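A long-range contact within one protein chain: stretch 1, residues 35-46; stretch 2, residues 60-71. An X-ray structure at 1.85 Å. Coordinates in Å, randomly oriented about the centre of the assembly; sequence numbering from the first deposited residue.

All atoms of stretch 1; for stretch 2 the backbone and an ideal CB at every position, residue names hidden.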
# COMPACT_ATOMS: atom_id res chain seq x y z
N PRO B 35 -29.62 25.83 3.23
CA PRO B 35 -29.49 24.37 3.11
C PRO B 35 -28.07 23.95 3.46
O PRO B 35 -27.12 24.69 3.21
CB PRO B 35 -29.81 24.12 1.63
CG PRO B 35 -30.66 25.29 1.24
CD PRO B 35 -29.96 26.43 1.94
N PHE B 36 -27.92 22.76 4.02
CA PHE B 36 -26.60 22.27 4.37
C PHE B 36 -26.55 20.76 4.34
O PHE B 36 -27.59 20.09 4.34
CB PHE B 36 -26.19 22.79 5.76
CG PHE B 36 -27.08 22.30 6.87
CD1 PHE B 36 -26.81 21.10 7.51
CD2 PHE B 36 -28.21 23.03 7.24
CE1 PHE B 36 -27.67 20.62 8.51
CE2 PHE B 36 -29.06 22.56 8.23
CZ PHE B 36 -28.79 21.35 8.87
N ALA B 37 -25.34 20.22 4.30
CA ALA B 37 -25.15 18.78 4.29
C ALA B 37 -23.79 18.47 4.89
O ALA B 37 -22.88 19.31 4.87
CB ALA B 37 -25.24 18.24 2.88
N PHE B 38 -23.65 17.27 5.44
CA PHE B 38 -22.40 16.84 6.03
C PHE B 38 -21.76 15.89 5.01
O PHE B 38 -22.45 15.08 4.38
CB PHE B 38 -22.66 16.16 7.37
CG PHE B 38 -23.31 17.07 8.40
CD1 PHE B 38 -23.33 18.45 8.22
CD2 PHE B 38 -23.86 16.54 9.56
CE1 PHE B 38 -23.90 19.30 9.18
CE2 PHE B 38 -24.43 17.38 10.53
CZ PHE B 38 -24.45 18.76 10.34
N LEU B 39 -20.45 16.00 4.84
CA LEU B 39 -19.76 15.19 3.85
C LEU B 39 -18.48 14.56 4.39
O LEU B 39 -17.47 15.25 4.54
CB LEU B 39 -19.43 16.08 2.64
CG LEU B 39 -18.85 15.44 1.37
CD1 LEU B 39 -19.94 14.64 0.70
CD2 LEU B 39 -18.33 16.52 0.42
N THR B 40 -18.53 13.26 4.68
CA THR B 40 -17.36 12.55 5.20
C THR B 40 -16.78 11.51 4.23
O THR B 40 -17.53 10.80 3.55
CB THR B 40 -17.69 11.83 6.53
OG1 THR B 40 -16.53 11.15 7.00
CG2 THR B 40 -18.82 10.82 6.33
N ASN B 41 -15.45 11.45 4.17
CA ASN B 41 -14.73 10.50 3.34
C ASN B 41 -14.73 9.11 3.96
O ASN B 41 -14.35 8.12 3.35
CB ASN B 41 -13.29 11.00 3.19
CG ASN B 41 -13.14 11.71 1.87
OD1 ASN B 41 -14.09 11.89 1.12
ND2 ASN B 41 -11.90 12.14 1.59
N ASN B 42 -15.13 9.04 5.23
CA ASN B 42 -15.13 7.76 5.94
C ASN B 42 -16.24 6.86 5.41
O ASN B 42 -17.38 7.30 5.28
CB ASN B 42 -15.30 8.00 7.44
CG ASN B 42 -14.81 6.84 8.28
OD1 ASN B 42 -15.25 5.70 8.10
ND2 ASN B 42 -13.90 7.12 9.21
N SER B 43 -15.92 5.61 5.10
CA SER B 43 -16.92 4.70 4.57
C SER B 43 -17.27 3.52 5.48
O SER B 43 -18.02 2.62 5.07
CB SER B 43 -16.46 4.16 3.21
OG SER B 43 -15.34 3.31 3.36
N THR B 44 -16.74 3.52 6.70
CA THR B 44 -17.00 2.42 7.63
C THR B 44 -18.41 2.47 8.26
O THR B 44 -18.93 1.48 8.77
CB THR B 44 -15.94 2.43 8.74
OG1 THR B 44 -16.06 3.64 9.49
CG2 THR B 44 -14.53 2.36 8.14
N LYS B 45 -19.02 3.67 8.25
CA LYS B 45 -20.32 3.82 8.92
C LYS B 45 -21.40 4.33 7.97
O LYS B 45 -21.13 5.00 6.98
CB LYS B 45 -20.16 4.81 10.07
CG LYS B 45 -19.35 4.23 11.24
CD LYS B 45 -19.33 5.17 12.45
CE LYS B 45 -18.54 4.59 13.63
NZ LYS B 45 -17.11 4.73 13.39
N THR B 46 -22.67 3.96 8.26
CA THR B 46 -23.77 4.50 7.46
C THR B 46 -24.17 5.90 7.92
O THR B 46 -23.84 6.35 9.01
CB THR B 46 -25.00 3.60 7.58
OG1 THR B 46 -25.38 3.49 8.95
CG2 THR B 46 -24.73 2.20 7.01
N UNK B 60 -28.56 17.31 16.22
CA UNK B 60 -29.69 16.57 15.66
C UNK B 60 -29.94 16.95 14.20
O UNK B 60 -30.37 18.07 13.91
CB UNK B 60 -30.95 16.82 16.49
N UNK B 61 -29.67 16.03 13.29
CA UNK B 61 -29.90 16.25 11.87
C UNK B 61 -30.35 14.94 11.24
O UNK B 61 -30.05 13.86 11.75
CB UNK B 61 -28.64 16.79 11.18
N UNK B 62 -31.07 15.04 10.13
CA UNK B 62 -31.56 13.86 9.43
C UNK B 62 -30.41 13.15 8.72
O UNK B 62 -29.51 13.78 8.18
CB UNK B 62 -32.65 14.24 8.43
N UNK B 63 -30.44 11.82 8.73
CA UNK B 63 -29.41 11.05 8.05
C UNK B 63 -29.48 11.35 6.55
O UNK B 63 -28.57 11.01 5.79
CB UNK B 63 -29.58 9.55 8.32
N UNK B 64 -30.56 11.99 6.11
CA UNK B 64 -30.71 12.31 4.69
C UNK B 64 -29.74 13.38 4.19
O UNK B 64 -29.50 13.48 2.99
CB UNK B 64 -32.14 12.77 4.42
N UNK B 65 -29.17 14.18 5.09
CA UNK B 65 -28.22 15.19 4.64
C UNK B 65 -26.79 14.79 4.98
O UNK B 65 -25.86 15.59 4.87
CB UNK B 65 -28.55 16.55 5.27
N UNK B 66 -26.61 13.53 5.39
CA UNK B 66 -25.28 13.01 5.73
C UNK B 66 -24.77 12.16 4.56
O UNK B 66 -25.29 11.08 4.29
CB UNK B 66 -25.32 12.19 7.02
N UNK B 67 -23.75 12.66 3.87
CA UNK B 67 -23.17 11.96 2.73
C UNK B 67 -21.84 11.34 3.09
O UNK B 67 -20.89 12.03 3.47
CB UNK B 67 -23.00 12.91 1.54
N UNK B 68 -21.76 10.01 2.98
CA UNK B 68 -20.55 9.28 3.29
C UNK B 68 -19.92 8.86 1.96
O UNK B 68 -20.61 8.81 0.93
CB UNK B 68 -20.84 8.07 4.19
N UNK B 69 -18.63 8.55 1.97
CA UNK B 69 -17.99 8.13 0.73
C UNK B 69 -18.66 6.85 0.23
O UNK B 69 -18.74 6.62 -0.96
CB UNK B 69 -16.49 7.92 0.93
N UNK B 70 -19.15 6.04 1.16
CA UNK B 70 -19.82 4.80 0.79
C UNK B 70 -21.09 5.07 0.01
O UNK B 70 -21.38 4.38 -0.97
CB UNK B 70 -20.14 3.97 2.04
N UNK B 71 -21.86 6.06 0.45
CA UNK B 71 -23.08 6.35 -0.27
C UNK B 71 -22.74 6.99 -1.60
O UNK B 71 -23.33 6.69 -2.63
CB UNK B 71 -24.00 7.26 0.55

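Position 60 has nothing of stretch 1 within 5.5 Å of its ideal CB, so the contact sets no preference; the residue is Asp60. At 61 the CA-to-CB bond points toward stretch 1, and the ideal CB lies 4.3 Å from Phe38 CE2. An apolar side chain of modest size would suit a place beside two aromatic rings. Val61 packs against both rings: CG2 lies 3.6 Å and CG1 3.9 Å from Phe38 CE2, and CG1 also meets the edge of the Phe36 ring, 4.2 Å from Phe36 CE1.

At 62, 63 and 64 nothing of stretch 1 is near the ideal CB atoms. Small polar residues are reasonable here, and the residues are Ser62, Ser63 and Ser64.

At 65 the backbone O accepts from Phe38 N (2.8 Å), which opens the parallel pairing. The CB points sideways, beside Ala37 and within reach of both phenylalanine rings, so a long aliphatic chain would fit. Ile65 extends CD1 over one face of the Phe38 ring, 4.1 Å from its centroid, in a CH-pi contact; the same CD1 lies 4.2 Å from Phe36 CE1.

Position 66 pairs with Phe38, its ideal CB 4.8 Å from Phe38 CB on the same face of the sheet. A beta-branched or other apolar residue would serve, and Ile66 places CG1 4.3 Å from Phe38 CD2.

Position 67 continues the ladder: its N donates to Phe38 O (2.8 Å) and its O accepts from Thr40 N (2.9 Å). The CB turns to the face that carries Leu39, with the ideal CB 3.6 Å from Leu39 CD1, and calls for an aliphatic residue. Ile67 answers with CG2 3.5 Å from Leu39 CD1.

At 68 the ideal CB lies 4.0 Å from Thr40 CG2 but also 3.7 Å from Asn42 O, and a helix begins at the next residue. Ser, Thr, Asp or Asn could cap it, and a methyl would find company. Thr68 does both: Thr68 OG1 accepts from the backbone N of 71 (3.1 Å), and CG2 sits 3.8 Å from Thr40 CG2.

Position 69 points toward stretch 1, its ideal CB a tight 3.2 Å from Asn41 O. A small donor is favoured, and Ser69 OG donates to Asn41 O (2.7 Å).

At 70, with helical angles, an ideal CB would stand 3.9 Å from Ser43 CB; alanine would fit, yet the residue is Gly70. Position 71 is out of reach, and Leu71 contributes its capped N.

Stretch 2 (60-71) DVSSSIIITSGL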
# COMPACT_ATOMS: atom_id res chain seq x y z
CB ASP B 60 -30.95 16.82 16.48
CG ASP B 60 -32.08 15.87 16.13
OD1 ASP B 60 -32.12 15.36 14.99
OD2 ASP B 60 -32.93 15.63 17.01
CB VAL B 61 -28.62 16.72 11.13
CG1 VAL B 61 -28.11 18.03 11.74
CG2 VAL B 61 -27.56 15.63 11.19
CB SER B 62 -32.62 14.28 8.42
OG SER B 62 -33.05 13.17 7.66
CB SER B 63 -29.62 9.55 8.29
OG SER B 63 -30.86 9.13 7.72
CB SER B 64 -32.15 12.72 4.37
OG SER B 64 -32.46 14.00 4.89
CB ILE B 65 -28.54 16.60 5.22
CG1 ILE B 65 -28.58 16.57 6.75
CG2 ILE B 65 -29.87 17.09 4.67
CD1 ILE B 65 -27.23 16.62 7.40
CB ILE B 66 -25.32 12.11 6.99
CG1 ILE B 66 -25.79 12.93 8.20
CG2 ILE B 66 -23.92 11.52 7.25
CD1 ILE B 66 -25.89 12.13 9.49
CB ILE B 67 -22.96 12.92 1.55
CG1 ILE B 67 -24.27 13.63 1.22
CG2 ILE B 67 -22.44 12.15 0.33
CD1 ILE B 67 -24.11 14.74 0.22
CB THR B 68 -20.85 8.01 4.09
OG1 THR B 68 -21.70 7.15 3.31
CG2 THR B 68 -21.56 8.36 5.40
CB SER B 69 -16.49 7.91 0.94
OG SER B 69 -16.21 6.90 1.89
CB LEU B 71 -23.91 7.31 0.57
CG LEU B 71 -25.03 7.97 -0.23
CD1 LEU B 71 -26.18 7.00 -0.54
CD2 LEU B 71 -25.66 9.16 0.50
O HOH W 1 -22.63 4.67 3.94
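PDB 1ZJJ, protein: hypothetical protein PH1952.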